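Local coordinates for protein cysteine desulfurase (Elizabethkingia anophelis NUHP1, PDB 5VPR) that probably releases sulfur from L-cysteine, leaving L-alanine, as a pyridoxal phosphate-dependent enzyme of the class-V aminotransferase family, at residues A[16-21]-A[297-302]; A[10-15]-A[309-314]; A[238-243]-A[291-296]; A[30-35]-A[399-404]. All coordinates share one frame; numbering follows the deposited sequence.

Interaction 1 of 4, residues A[16-21]-A[297-302]; sequences RSQFPI and VDFMEK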
loop_
_atom_site.group_PDB
_atom_site.type_symbol
_atom_site.label_atom_id
_atom_site.label_comp_id
_atom_site.label_asym_id
_atom_site.label_seq_id
_atom_site.Cartn_x
_atom_site.Cartn_y
_atom_site.Cartn_z
ATOM N N ARG A 16 -10.539 -18.053 3.854
ATOM C CA ARG A 16 -9.567 -18.739 3.004
ATOM C C ARG A 16 -10.244 -19.462 1.848
ATOM O O ARG A 16 -9.646 -19.614 0.776
ATOM C CB ARG A 16 -8.734 -19.739 3.825
ATOM C CG ARG A 16 -7.671 -19.098 4.723
ATOM C CD ARG A 16 -6.886 -20.129 5.533
ATOM N NE ARG A 16 -6.102 -21.046 4.701
ATOM C CZ ARG A 16 -4.875 -20.799 4.248
ATOM N NH1 ARG A 16 -4.268 -19.648 4.529
ATOM N NH2 ARG A 16 -4.254 -21.703 3.503
ATOM N N SER A 17 -11.482 -19.925 2.046
ATOM C CA SER A 17 -12.198 -20.591 0.963
ATOM C C SER A 17 -12.466 -19.661 -0.217
ATOM O O SER A 17 -12.736 -20.142 -1.321
ATOM C CB SER A 17 -13.513 -21.181 1.492
ATOM O OG SER A 17 -14.371 -20.165 1.981
ATOM N N GLN A 18 -12.385 -18.343 -0.021
ATOM C CA GLN A 18 -12.621 -17.410 -1.116
ATOM C C GLN A 18 -11.396 -17.197 -1.999
ATOM O O GLN A 18 -11.519 -16.539 -3.036
ATOM C CB GLN A 18 -13.100 -16.056 -0.565
ATOM C CG GLN A 18 -14.347 -16.170 0.324
ATOM C CD GLN A 18 -14.806 -14.836 0.903
ATOM O OE1 GLN A 18 -14.876 -13.823 0.199
ATOM N NE2 GLN A 18 -15.131 -14.836 2.190
ATOM N N PHE A 19 -10.230 -17.739 -1.634
ATOM C CA PHE A 19 -8.992 -17.472 -2.370
ATOM C C PHE A 19 -8.497 -18.741 -3.042
ATOM O O PHE A 19 -7.812 -19.559 -2.400
ATOM C CB PHE A 19 -7.925 -16.910 -1.433
ATOM C CG PHE A 19 -8.237 -15.538 -0.949
ATOM C CD1 PHE A 19 -9.083 -15.343 0.126
ATOM C CD2 PHE A 19 -7.710 -14.437 -1.594
ATOM C CE1 PHE A 19 -9.392 -14.060 0.557
ATOM C CE2 PHE A 19 -8.009 -13.157 -1.173
ATOM C CZ PHE A 19 -8.851 -12.965 -0.098
ATOM N N PRO A 20 -8.801 -18.952 -4.323
ATOM C CA PRO A 20 -8.461 -20.246 -4.942
ATOM C C PRO A 20 -6.975 -20.549 -4.927
ATOM O O PRO A 20 -6.596 -21.706 -4.712
ATOM C CB PRO A 20 -9.016 -20.110 -6.370
ATOM C CG PRO A 20 -9.220 -18.646 -6.569
ATOM C CD PRO A 20 -9.569 -18.088 -5.226
ATOM N N ILE A 21 -6.113 -19.540 -5.096
ATOM C CA ILE A 21 -4.677 -19.811 -5.148
ATOM C C ILE A 21 -4.157 -20.415 -3.844
ATOM O O ILE A 21 -3.076 -21.020 -3.828
ATOM C CB ILE A 21 -3.894 -18.531 -5.523
ATOM C CG1 ILE A 21 -2.542 -18.905 -6.155
ATOM C CG2 ILE A 21 -3.670 -17.639 -4.293
ATOM C CD1 ILE A 21 -1.746 -17.667 -6.622
ATOM N N VAL A 297 -12.819 -3.354 -2.600
ATOM C CA VAL A 297 -13.364 -2.582 -1.486
ATOM C C VAL A 297 -14.540 -3.323 -0.859
ATOM O O VAL A 297 -14.644 -3.436 0.371
ATOM C CB VAL A 297 -13.768 -1.174 -1.963
ATOM C CG1 VAL A 297 -14.647 -0.477 -0.914
ATOM C CG2 VAL A 297 -12.531 -0.347 -2.253
ATOM N N ASP A 298 -15.441 -3.847 -1.699
ATOM C CA ASP A 298 -16.573 -4.629 -1.202
ATOM C C ASP A 298 -16.104 -5.802 -0.347
ATOM O O ASP A 298 -16.694 -6.099 0.702
ATOM C CB ASP A 298 -17.414 -5.141 -2.379
ATOM C CG ASP A 298 -18.224 -4.044 -3.065
ATOM O OD1 ASP A 298 -18.334 -2.925 -2.517
ATOM O OD2 ASP A 298 -18.755 -4.310 -4.165
ATOM N N PHE A 299 -15.044 -6.484 -0.783
ATOM C CA PHE A 299 -14.534 -7.632 -0.033
ATOM C C PHE A 299 -14.064 -7.214 1.350
ATOM O O PHE A 299 -14.396 -7.850 2.362
ATOM C CB PHE A 299 -13.384 -8.298 -0.793
ATOM C CG PHE A 299 -12.603 -9.262 0.048
ATOM C CD1 PHE A 299 -13.146 -10.497 0.384
ATOM C CD2 PHE A 299 -11.349 -8.929 0.531
ATOM C CE1 PHE A 299 -12.441 -11.404 1.181
ATOM C CE2 PHE A 299 -10.638 -9.825 1.329
ATOM C CZ PHE A 299 -11.190 -11.065 1.656
ATOM N N MET A 300 -13.281 -6.141 1.411
ATOM C CA MET A 300 -12.806 -5.653 2.695
ATOM C C MET A 300 -13.968 -5.203 3.574
ATOM O O MET A 300 -13.998 -5.522 4.769
ATOM C CB MET A 300 -11.795 -4.527 2.476
ATOM C CG MET A 300 -10.513 -5.014 1.817
ATOM S SD MET A 300 -9.181 -3.806 1.766
ATOM C CE MET A 300 -8.853 -3.506 3.515
ATOM N N GLU A 301 -14.948 -4.484 3.007
ATOM C CA GLU A 301 -16.097 -4.083 3.823
ATOM C C GLU A 301 -16.890 -5.303 4.281
ATOM O O GLU A 301 -17.416 -5.328 5.400
ATOM C CB GLU A 301 -17.002 -3.109 3.060
ATOM C CG GLU A 301 -16.292 -1.863 2.514
ATOM C CD GLU A 301 -16.256 -0.678 3.485
ATOM O OE1 GLU A 301 -16.330 -0.891 4.717
ATOM O OE2 GLU A 301 -16.152 0.480 3.002
ATOM N N LYS A 302 -16.972 -6.336 3.440
ATOM C CA LYS A 302 -17.684 -7.546 3.841
ATOM C C LYS A 302 -16.978 -8.235 5.000
ATOM O O LYS A 302 -17.620 -8.658 5.963
ATOM C CB LYS A 302 -17.821 -8.512 2.665
ATOM C CG LYS A 302 -18.552 -9.795 3.033
ATOM C CD LYS A 302 -18.585 -10.779 1.872
ATOM C CE LYS A 302 -17.185 -11.212 1.489
ATOM N NZ LYS A 302 -17.199 -12.374 0.566
#

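Interaction 2 of 4, residues A[10-15]-A[309-314]; sequences FDIQEI and AAHEHA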
loop_
_atom_site.group_PDB
_atom_site.type_symbol
_atom_site.label_atom_id
_atom_site.label_comp_id
_atom_site.label_asym_id
_atom_site.label_seq_id
_atom_site.Cartn_x
_atom_site.Cartn_y
_atom_site.Cartn_z
ATOM N N PHE A 10 -15.999 -13.695 12.531
ATOM C CA PHE A 10 -14.794 -13.770 11.703
ATOM C C PHE A 10 -14.353 -15.229 11.619
ATOM O O PHE A 10 -13.759 -15.759 12.563
ATOM C CB PHE A 10 -13.694 -12.886 12.292
ATOM C CG PHE A 10 -12.424 -12.871 11.489
ATOM C CD1 PHE A 10 -12.260 -11.979 10.439
ATOM C CD2 PHE A 10 -11.386 -13.739 11.791
ATOM C CE1 PHE A 10 -11.089 -11.961 9.700
ATOM C CE2 PHE A 10 -10.212 -13.725 11.055
ATOM C CZ PHE A 10 -10.066 -12.835 10.008
ATOM N N ASP A 11 -14.636 -15.876 10.487
ATOM C CA ASP A 11 -14.320 -17.290 10.269
ATOM C C ASP A 11 -13.149 -17.369 9.291
ATOM O O ASP A 11 -13.327 -17.203 8.081
ATOM C CB ASP A 11 -15.545 -18.044 9.750
ATOM C CG ASP A 11 -15.257 -19.509 9.431
ATOM O OD1 ASP A 11 -14.173 -20.017 9.793
ATOM O OD2 ASP A 11 -16.128 -20.158 8.811
ATOM N N ILE A 12 -11.955 -17.649 9.819
ATOM C CA ILE A 12 -10.759 -17.691 8.983
ATOM C C ILE A 12 -10.908 -18.714 7.863
ATOM O O ILE A 12 -10.397 -18.512 6.753
ATOM C CB ILE A 12 -9.516 -17.969 9.852
ATOM C CG1 ILE A 12 -8.248 -17.994 8.991
ATOM C CG2 ILE A 12 -9.677 -19.274 10.643
ATOM C CD1 ILE A 12 -7.969 -16.691 8.280
ATOM N N GLN A 13 -11.622 -19.811 8.120
ATOM C CA GLN A 13 -11.786 -20.836 7.095
ATOM C C GLN A 13 -12.742 -20.376 5.999
ATOM O O GLN A 13 -12.542 -20.695 4.823
ATOM C CB GLN A 13 -12.264 -22.147 7.725
ATOM C CG GLN A 13 -11.184 -22.882 8.534
ATOM C CD GLN A 13 -9.884 -23.078 7.750
ATOM O OE1 GLN A 13 -9.892 -23.542 6.609
ATOM N NE2 GLN A 13 -8.762 -22.715 8.362
ATOM N N GLU A 14 -13.791 -19.638 6.359
ATOM C CA GLU A 14 -14.650 -19.079 5.324
ATOM C C GLU A 14 -13.875 -18.084 4.470
ATOM O O GLU A 14 -14.044 -18.038 3.245
ATOM C CB GLU A 14 -15.880 -18.427 5.956
ATOM C CG GLU A 14 -17.029 -18.182 4.986
ATOM C CD GLU A 14 -16.837 -16.932 4.137
ATOM O OE1 GLU A 14 -16.033 -16.058 4.527
ATOM O OE2 GLU A 14 -17.492 -16.825 3.079
ATOM N N ILE A 15 -13.000 -17.293 5.099
ATOM C CA ILE A 15 -12.194 -16.326 4.355
ATOM C C ILE A 15 -11.281 -17.045 3.370
ATOM O O ILE A 15 -11.227 -16.701 2.183
ATOM C CB ILE A 15 -11.377 -15.447 5.320
ATOM C CG1 ILE A 15 -12.282 -14.597 6.220
ATOM C CG2 ILE A 15 -10.376 -14.595 4.549
ATOM C CD1 ILE A 15 -13.309 -13.815 5.478
ATOM N N ALA A 309 -7.778 -5.691 10.751
ATOM C CA ALA A 309 -6.720 -5.139 11.585
ATOM C C ALA A 309 -6.465 -6.022 12.801
ATOM O O ALA A 309 -5.309 -6.308 13.135
ATOM C CB ALA A 309 -7.070 -3.712 12.013
ATOM N N ALA A 310 -7.534 -6.498 13.450
ATOM C CA ALA A 310 -7.372 -7.300 14.662
ATOM C C ALA A 310 -6.698 -8.628 14.356
ATOM O O ALA A 310 -5.764 -9.043 15.059
ATOM C CB ALA A 310 -8.730 -7.538 15.326
ATOM N N HIS A 311 -7.170 -9.314 13.316
ATOM C CA HIS A 311 -6.586 -10.600 12.958
ATOM C C HIS A 311 -5.115 -10.447 12.590
ATOM O O HIS A 311 -4.271 -11.243 13.022
ATOM C CB HIS A 311 -7.374 -11.219 11.809
ATOM C CG HIS A 311 -6.803 -12.509 11.315
ATOM N ND1 HIS A 311 -6.836 -13.669 12.056
ATOM C CD2 HIS A 311 -6.176 -12.821 10.157
ATOM C CE1 HIS A 311 -6.258 -14.643 11.376
ATOM N NE2 HIS A 311 -5.852 -14.154 10.216
ATOM N N GLU A 312 -4.787 -9.407 11.818
ATOM C CA GLU A 312 -3.413 -9.217 11.361
ATOM C C GLU A 312 -2.508 -8.801 12.507
ATOM O O GLU A 312 -1.348 -9.225 12.575
ATOM C CB GLU A 312 -3.368 -8.181 10.227
ATOM C CG GLU A 312 -3.879 -8.751 8.915
ATOM C CD GLU A 312 -3.830 -7.772 7.731
ATOM O OE1 GLU A 312 -4.096 -8.221 6.600
ATOM O OE2 GLU A 312 -3.544 -6.575 7.917
ATOM N N HIS A 313 -3.020 -7.971 13.418
ATOM C CA HIS A 313 -2.236 -7.630 14.592
ATOM C C HIS A 313 -1.939 -8.867 15.440
ATOM O O HIS A 313 -0.850 -8.979 16.020
ATOM C CB HIS A 313 -2.969 -6.569 15.408
ATOM C CG HIS A 313 -2.290 -6.223 16.695
ATOM N ND1 HIS A 313 -2.420 -6.989 17.834
ATOM C CD2 HIS A 313 -1.473 -5.195 17.023
ATOM C CE1 HIS A 313 -1.712 -6.446 18.808
ATOM N NE2 HIS A 313 -1.130 -5.355 18.343
ATOM N N ALA A 314 -2.880 -9.810 15.519
ATOM C CA ALA A 314 -2.614 -11.024 16.289
ATOM C C ALA A 314 -1.616 -11.930 15.568
ATOM O O ALA A 314 -0.772 -12.570 16.208
ATOM C CB ALA A 314 -3.921 -11.760 16.571
#

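Interaction 3 of 4, residues A[238-243]-A[291-296]; sequences TGTGIL and IAIGTA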
loop_
_atom_site.group_PDB
_atom_site.type_symbol
_atom_site.label_atom_id
_atom_site.label_comp_id
_atom_site.label_asym_id
_atom_site.label_seq_id
_atom_site.Cartn_x
_atom_site.Cartn_y
_atom_site.Cartn_z
ATOM N N THR A 238 -3.881 -6.268 -10.644
ATOM C CA THR A 238 -2.749 -5.449 -11.049
ATOM C C THR A 238 -3.225 -4.355 -12.002
ATOM O O THR A 238 -4.322 -4.419 -12.562
ATOM C CB THR A 238 -1.653 -6.292 -11.711
ATOM O OG1 THR A 238 -2.157 -6.932 -12.894
ATOM C CG2 THR A 238 -1.135 -7.391 -10.733
ATOM N N GLY A 239 -2.386 -3.335 -12.177
ATOM C CA GLY A 239 -2.714 -2.267 -13.094
ATOM C C GLY A 239 -3.741 -1.282 -12.577
ATOM O O GLY A 239 -4.285 -0.512 -13.372
ATOM N N THR A 240 -4.004 -1.256 -11.269
ATOM C CA THR A 240 -4.989 -0.353 -10.696
ATOM C C THR A 240 -4.418 0.412 -9.505
ATOM O O THR A 240 -3.573 -0.078 -8.745
ATOM C CB THR A 240 -6.273 -1.097 -10.224
ATOM O OG1 THR A 240 -5.943 -2.045 -9.194
ATOM C CG2 THR A 240 -6.909 -1.842 -11.376
ATOM N N GLY A 241 -4.919 1.617 -9.343
ATOM C CA GLY A 241 -4.624 2.374 -8.149
ATOM C C GLY A 241 -5.598 3.518 -8.047
ATOM O O GLY A 241 -6.495 3.689 -8.879
ATOM N N ILE A 242 -5.391 4.317 -7.015
ATOM C CA ILE A 242 -6.243 5.451 -6.717
ATOM C C ILE A 242 -5.345 6.606 -6.333
ATOM O O ILE A 242 -4.350 6.414 -5.626
ATOM C CB ILE A 242 -7.216 5.116 -5.567
ATOM C CG1 ILE A 242 -8.215 4.059 -6.027
ATOM C CG2 ILE A 242 -7.930 6.375 -5.104
ATOM C CD1 ILE A 242 -9.231 4.602 -7.044
ATOM N N LEU A 243 -5.675 7.800 -6.811
ATOM C CA LEU A 243 -5.116 9.032 -6.270
ATOM C C LEU A 243 -6.292 9.879 -5.805
ATOM O O LEU A 243 -7.116 10.300 -6.625
ATOM C CB LEU A 243 -4.273 9.774 -7.305
ATOM C CG LEU A 243 -3.837 11.166 -6.833
ATOM C CD1 LEU A 243 -2.925 11.017 -5.609
ATOM C CD2 LEU A 243 -3.135 11.920 -7.969
ATOM N N ILE A 291 -13.537 -1.187 -12.041
ATOM C CA ILE A 291 -14.690 -1.894 -11.486
ATOM C C ILE A 291 -14.241 -2.887 -10.422
ATOM O O ILE A 291 -14.842 -2.986 -9.341
ATOM C CB ILE A 291 -15.484 -2.586 -12.613
ATOM C CG1 ILE A 291 -16.185 -1.538 -13.488
ATOM C CG2 ILE A 291 -16.503 -3.563 -12.036
ATOM C CD1 ILE A 291 -16.780 -2.125 -14.749
ATOM N N ALA A 292 -13.163 -3.626 -10.702
ATOM C CA ALA A 292 -12.741 -4.690 -9.802
ATOM C C ALA A 292 -12.098 -4.149 -8.524
ATOM O O ALA A 292 -12.201 -4.799 -7.474
ATOM C CB ALA A 292 -11.789 -5.633 -10.530
ATOM N N ILE A 293 -11.447 -2.973 -8.569
ATOM C CA ILE A 293 -10.943 -2.415 -7.310
ATOM C C ILE A 293 -12.112 -1.994 -6.419
ATOM O O ILE A 293 -12.007 -2.035 -5.185
ATOM C CB ILE A 293 -9.929 -1.267 -7.540
ATOM C CG1 ILE A 293 -9.024 -1.094 -6.303
ATOM C CG2 ILE A 293 -10.606 0.067 -7.853
ATOM C CD1 ILE A 293 -7.945 -0.027 -6.437
ATOM N N GLY A 294 -13.255 -1.619 -7.010
ATOM C CA GLY A 294 -14.456 -1.437 -6.202
ATOM C C GLY A 294 -14.915 -2.728 -5.550
ATOM O O GLY A 294 -15.405 -2.727 -4.412
ATOM N N THR A 295 -14.786 -3.848 -6.268
ATOM C CA THR A 295 -15.140 -5.147 -5.706
ATOM C C THR A 295 -14.174 -5.548 -4.596
ATOM O O THR A 295 -14.580 -6.183 -3.621
ATOM C CB THR A 295 -15.155 -6.203 -6.812
ATOM O OG1 THR A 295 -15.929 -5.711 -7.909
ATOM C CG2 THR A 295 -15.770 -7.512 -6.313
ATOM N N ALA A 296 -12.903 -5.168 -4.721
ATOM C CA ALA A 296 -11.955 -5.398 -3.636
ATOM C C ALA A 296 -12.310 -4.573 -2.400
ATOM O O ALA A 296 -12.141 -5.040 -1.266
ATOM C CB ALA A 296 -10.542 -5.082 -4.127
#

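Interaction 4 of 4, residues A[30-35]-A[399-404]; sequences DLVYLD and IDILTE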
loop_
_atom_site.group_PDB
_atom_site.type_symbol
_atom_site.label_atom_id
_atom_site.label_comp_id
_atom_site.label_asym_id
_atom_site.label_seq_id
_atom_site.Cartn_x
_atom_site.Cartn_y
_atom_site.Cartn_z
ATOM N N ASP A 30 2.235 -27.395 0.527
ATOM C CA ASP A 30 1.176 -26.407 0.635
ATOM C C ASP A 30 1.783 -25.017 0.546
ATOM O O ASP A 30 2.777 -24.715 1.211
ATOM C CB ASP A 30 0.416 -26.559 1.950
ATOM C CG ASP A 30 -0.481 -27.785 1.971
ATOM O OD1 ASP A 30 -0.664 -28.420 0.909
ATOM O OD2 ASP A 30 -1.007 -28.105 3.060
ATOM N N LEU A 31 1.208 -24.185 -0.308
ATOM C CA LEU A 31 1.639 -22.803 -0.377
ATOM C C LEU A 31 1.411 -22.118 0.964
ATOM O O LEU A 31 0.315 -22.175 1.521
ATOM C CB LEU A 31 0.869 -22.078 -1.471
ATOM C CG LEU A 31 1.118 -20.576 -1.517
ATOM C CD1 LEU A 31 2.587 -20.280 -1.843
ATOM C CD2 LEU A 31 0.175 -19.928 -2.531
ATOM N N VAL A 32 2.452 -21.481 1.483
ATOM C CA VAL A 32 2.349 -20.604 2.642
ATOM C C VAL A 32 2.793 -19.234 2.154
ATOM O O VAL A 32 3.993 -18.941 2.103
ATOM C CB VAL A 32 3.203 -21.077 3.821
ATOM C CG1 VAL A 32 3.088 -20.090 4.987
ATOM C CG2 VAL A 32 2.798 -22.509 4.247
ATOM N N TYR A 33 1.830 -18.399 1.770
ATOM C CA TYR A 33 2.132 -17.151 1.072
ATOM C C TYR A 33 2.261 -16.037 2.103
ATOM O O TYR A 33 1.255 -15.544 2.631
ATOM C CB TYR A 33 1.057 -16.830 0.045
ATOM C CG TYR A 33 1.434 -15.629 -0.777
ATOM C CD1 TYR A 33 2.396 -15.738 -1.781
ATOM C CD2 TYR A 33 0.875 -14.376 -0.526
ATOM C CE1 TYR A 33 2.777 -14.624 -2.543
ATOM C CE2 TYR A 33 1.255 -13.240 -1.284
ATOM C CZ TYR A 33 2.211 -13.386 -2.298
ATOM O OH TYR A 33 2.619 -12.310 -3.076
ATOM N N LEU A 34 3.502 -15.642 2.394
ATOM C CA LEU A 34 3.799 -14.575 3.351
ATOM C C LEU A 34 4.613 -13.460 2.700
ATOM O O LEU A 34 5.537 -12.900 3.298
ATOM C CB LEU A 34 4.530 -15.131 4.574
ATOM C CG LEU A 34 3.813 -16.287 5.272
ATOM C CD1 LEU A 34 4.728 -16.937 6.303
ATOM C CD2 LEU A 34 2.522 -15.803 5.915
ATOM N N ASP A 35 4.281 -13.128 1.457
ATOM C CA ASP A 35 4.921 -12.042 0.730
ATOM C C ASP A 35 3.875 -11.008 0.325
ATOM O O ASP A 35 3.911 -10.433 -0.771
ATOM C CB ASP A 35 5.669 -12.581 -0.488
ATOM C CG ASP A 35 6.657 -11.579 -1.060
ATOM O OD1 ASP A 35 7.116 -10.686 -0.316
ATOM O OD2 ASP A 35 6.966 -11.685 -2.265
ATOM N N ILE A 399 2.116 -19.592 10.503
ATOM C CA ILE A 399 3.263 -19.009 11.192
ATOM C C ILE A 399 4.123 -20.098 11.835
ATOM O O ILE A 399 5.357 -20.014 11.827
ATOM C CB ILE A 399 2.793 -17.963 12.218
ATOM C CG1 ILE A 399 2.216 -16.743 11.472
ATOM C CG2 ILE A 399 3.932 -17.582 13.121
ATOM C CD1 ILE A 399 1.509 -15.733 12.367
ATOM N N ASP A 400 3.495 -21.138 12.390
ATOM C CA ASP A 400 4.273 -22.251 12.933
ATOM C C ASP A 400 5.084 -22.935 11.842
ATOM O O ASP A 400 6.234 -23.331 12.068
ATOM C CB ASP A 400 3.359 -23.260 13.624
ATOM C CG ASP A 400 2.650 -22.673 14.823
ATOM O OD1 ASP A 400 3.168 -21.702 15.420
ATOM O OD2 ASP A 400 1.566 -23.186 15.166
ATOM N N ILE A 401 4.506 -23.069 10.644
ATOM C CA ILE A 401 5.241 -23.643 9.521
ATOM C C ILE A 401 6.436 -22.769 9.171
ATOM O O ILE A 401 7.530 -23.270 8.876
ATOM C CB ILE A 401 4.297 -23.837 8.318
ATOM C CG1 ILE A 401 3.270 -24.928 8.626
ATOM C CG2 ILE A 401 5.078 -24.168 7.050
ATOM C CD1 ILE A 401 2.272 -25.132 7.520
ATOM N N LEU A 402 6.248 -21.447 9.215
ATOM C CA LEU A 402 7.344 -20.511 8.982
ATOM C C LEU A 402 8.432 -20.671 10.034
ATOM O O LEU A 402 9.621 -20.766 9.712
ATOM C CB LEU A 402 6.805 -19.073 8.992
ATOM C CG LEU A 402 7.862 -17.979 9.056
ATOM C CD1 LEU A 402 8.636 -17.957 7.755
ATOM C CD2 LEU A 402 7.243 -16.620 9.327
ATOM N N THR A 403 8.038 -20.690 11.307
ATOM C CA THR A 403 9.019 -20.751 12.383
ATOM C C THR A 403 9.813 -22.054 12.345
ATOM O O THR A 403 11.041 -22.041 12.492
ATOM C CB THR A 403 8.320 -20.569 13.732
ATOM O OG1 THR A 403 7.673 -19.284 13.755
ATOM C CG2 THR A 403 9.328 -20.633 14.856
ATOM N N GLU A 404 9.137 -23.190 12.148
ATOM C CA GLU A 404 9.870 -24.448 12.022
ATOM C C GLU A 404 10.752 -24.444 10.784
ATOM O O GLU A 404 11.849 -25.019 10.801
ATOM C CB GLU A 404 8.906 -25.637 11.983
ATOM C CG GLU A 404 8.128 -25.819 13.273
ATOM C CD GLU A 404 9.042 -25.912 14.495
ATOM O OE1 GLU A 404 9.788 -26.913 14.603
ATOM O OE2 GLU A 404 9.022 -24.979 15.335
#

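Interaction 1 of 4, residues A[16-21]-A[297-302]
The amide oxygen OE1 of Q18 accepts a hydrogen bond from the ammonium of K302, with NZ and OE1 2.8 Å apart. NZ stands above the amide plane, 40° out of it and not on a lone pair, and the C=O...N angle is 114°. Both side chains reach out to meet: Q18 runs extended beyond CG, whereas K302 starts with CG anti to its backbone N and bends at its third torsion to bring the ammonium round to the oxygen. Next to this polar bridge the same OE1 lies near the plane of the F299 ring, at its edge, 3.6 Å from CE1, where the slightly positive ring hydrogens should be a mild electrostatic match for it. The amide and the ring are nearly perpendicular.

F19, the next residue, adds the aromatic part of the contact. Its ring points an edge at F299 in an offset edge-to-face pair, centroids 5.5 Å apart and planes at 80°, and the closest carbons are the two CZ atoms at 3.5 Å. Thus a buried aromatic pair lies beside a more exposed lysine-glutamine bridge.

Q18 and F19, at the C-terminal side of helix 12-17, are thereby joined to the C-terminal part of helix 287-303. Y393 packs edge-to-face with F19 and Y235 likewise with F299, while M45 of helix 44-56 touches both F299 and K302.

Interaction 2 of 4, residues A[10-15]-A[309-314]
F10 lays the outer part of its ring over one face of the H311 imidazole. Its CE2 lies 3.4 Å above the imidazole plane, displaced toward the rim, and is 3.5 Å from ND1 of H311; CZ of F10 comes equally close, 3.5 Å, to CG of the histidine. The planes are inclined at 41° with centroids 4.9 Å apart. Each ring is carried out from its backbone by a first torsion near 180°, and the phenylalanine side chain runs nearly perpendicular to that of the histidine. This is the close-packed part of the contact, although both F10 and H311 remain partly exposed to solvent.

The N-terminal arm here enters helix 12-17, on the surface of the class-V aminotransferase fold, and meets helix 305-324. D11 is the N-cap residue: its OD1 accepts from Q13 N at 3.1 Å, met from above the carboxylate plane, and so caps the first turn of the helix beside the aromatic pair.

The contact made by I12 is sparser and more widely spaced, a single terminal methyl, with CD1 3.8 Å from NE2 of H311. That nitrogen is hydrogen-bonded to the backbone oxygen of N394, which should help to fix the rotation of the imidazole that F10 covers.

Interaction 3 of 4, residues A[238-243]-A[291-296]
I293 pushes its terminal methyl CD1 into the angle between T240 and I242, close to CA of the intervening G241. The methyl is 4.0 Å from OG1 of T240 and 4.1 Å from CG1 of I242, and the CA of G241 is near the limit of contact at 4.4 Å. CD1 thus makes the nearest approach to each of the three residues. It gets there because the isoleucine chain is extended, CG1 anti to the backbone N (chi1 -157°) and the second torsion also near 180°, so that CD1 projects toward the strand. The threonine and isoleucine side chains run antiparallel alongside one another, while I242 lies askew to the isoleucine. The threonine hydroxyl turns a polar atom to this methyl, but it is hydrogen-bonded to the backbone oxygen of P237, so its polarity is met although the residue is buried.

The contact seats helix 287-303 against strand 241-245 and the loop leading into it, in the large seven-stranded mixed sheet of the PLP-dependent aminotransferase fold. Strand 241-245 runs antiparallel to both its neighbours, 95-98 and 226-230, and I242 also touches V95, F97 and F229 from these strands. Helix 44-56 packs on other residues of the helical segment, with I50 touching A292 and V46 touching A296.

Interaction 4 of 4, residues A[30-35]-A[399-404]
L34, V32 and I401 give up most surface where residues 30-35 lie against helix 396-413, with L402 close behind them. This is strand-on-helix packing: 29-33 is the middle strand of a small three-stranded sheet, between 25-26 and 364-365, and the helix is the C-terminal one of the class-V aminotransferase fold.

V32 and L34, two residues apart, both direct their side chains to the helix. Each aliphatic chain takes one main partner. V32 meets I401 methyl to methyl, CG2 to CG2 at 4.0 Å, on the exposed side, where I401 faces solvent. In I401 the branch that makes this closest touch, CG2, lies anti to the backbone N; the other branch starts from CG1 with chi1 -68°, and the CD1 at its end also lies near the same valine methyl. I364 of the adjoining strand touches V32, I401 and L402 alike, extending the greasy surface across the sheet. In each pair the two side chains meet at a slant, and both contacts are apolar.

On the buried side of the helix, L34 is the residue that meets L402. It lays a single methyl into the notch between the branch and the base of that leucine, L34 CD1 being 4.0 Å from L402 CB and 3.9 Å from L402 CD2.

In the fold
From the N terminus, residues 10-15 come first and join 309-314 in interaction 2, closing a loop of 293 residues. Interaction 1 follows directly, its 16-21 segment meeting 297-302 and so nesting inside that loop; both use helix 12-17, against the successive helices 287-303 and 305-324. Interaction 3 closes the short inner loop, 238-243 to 291-296, nested within the other three, and ties helix 287-303 to the large sheet. Interaction 4 joins 30-35 to the C-terminal helix, crossing interactions 1 and 2 along the chain; I21 O packs on CD2 of L31 between interactions 1 and 4. Together they tie the N-terminal segment to helices 287-303 and 305-324, and strand 29-33 to the C-terminal helix.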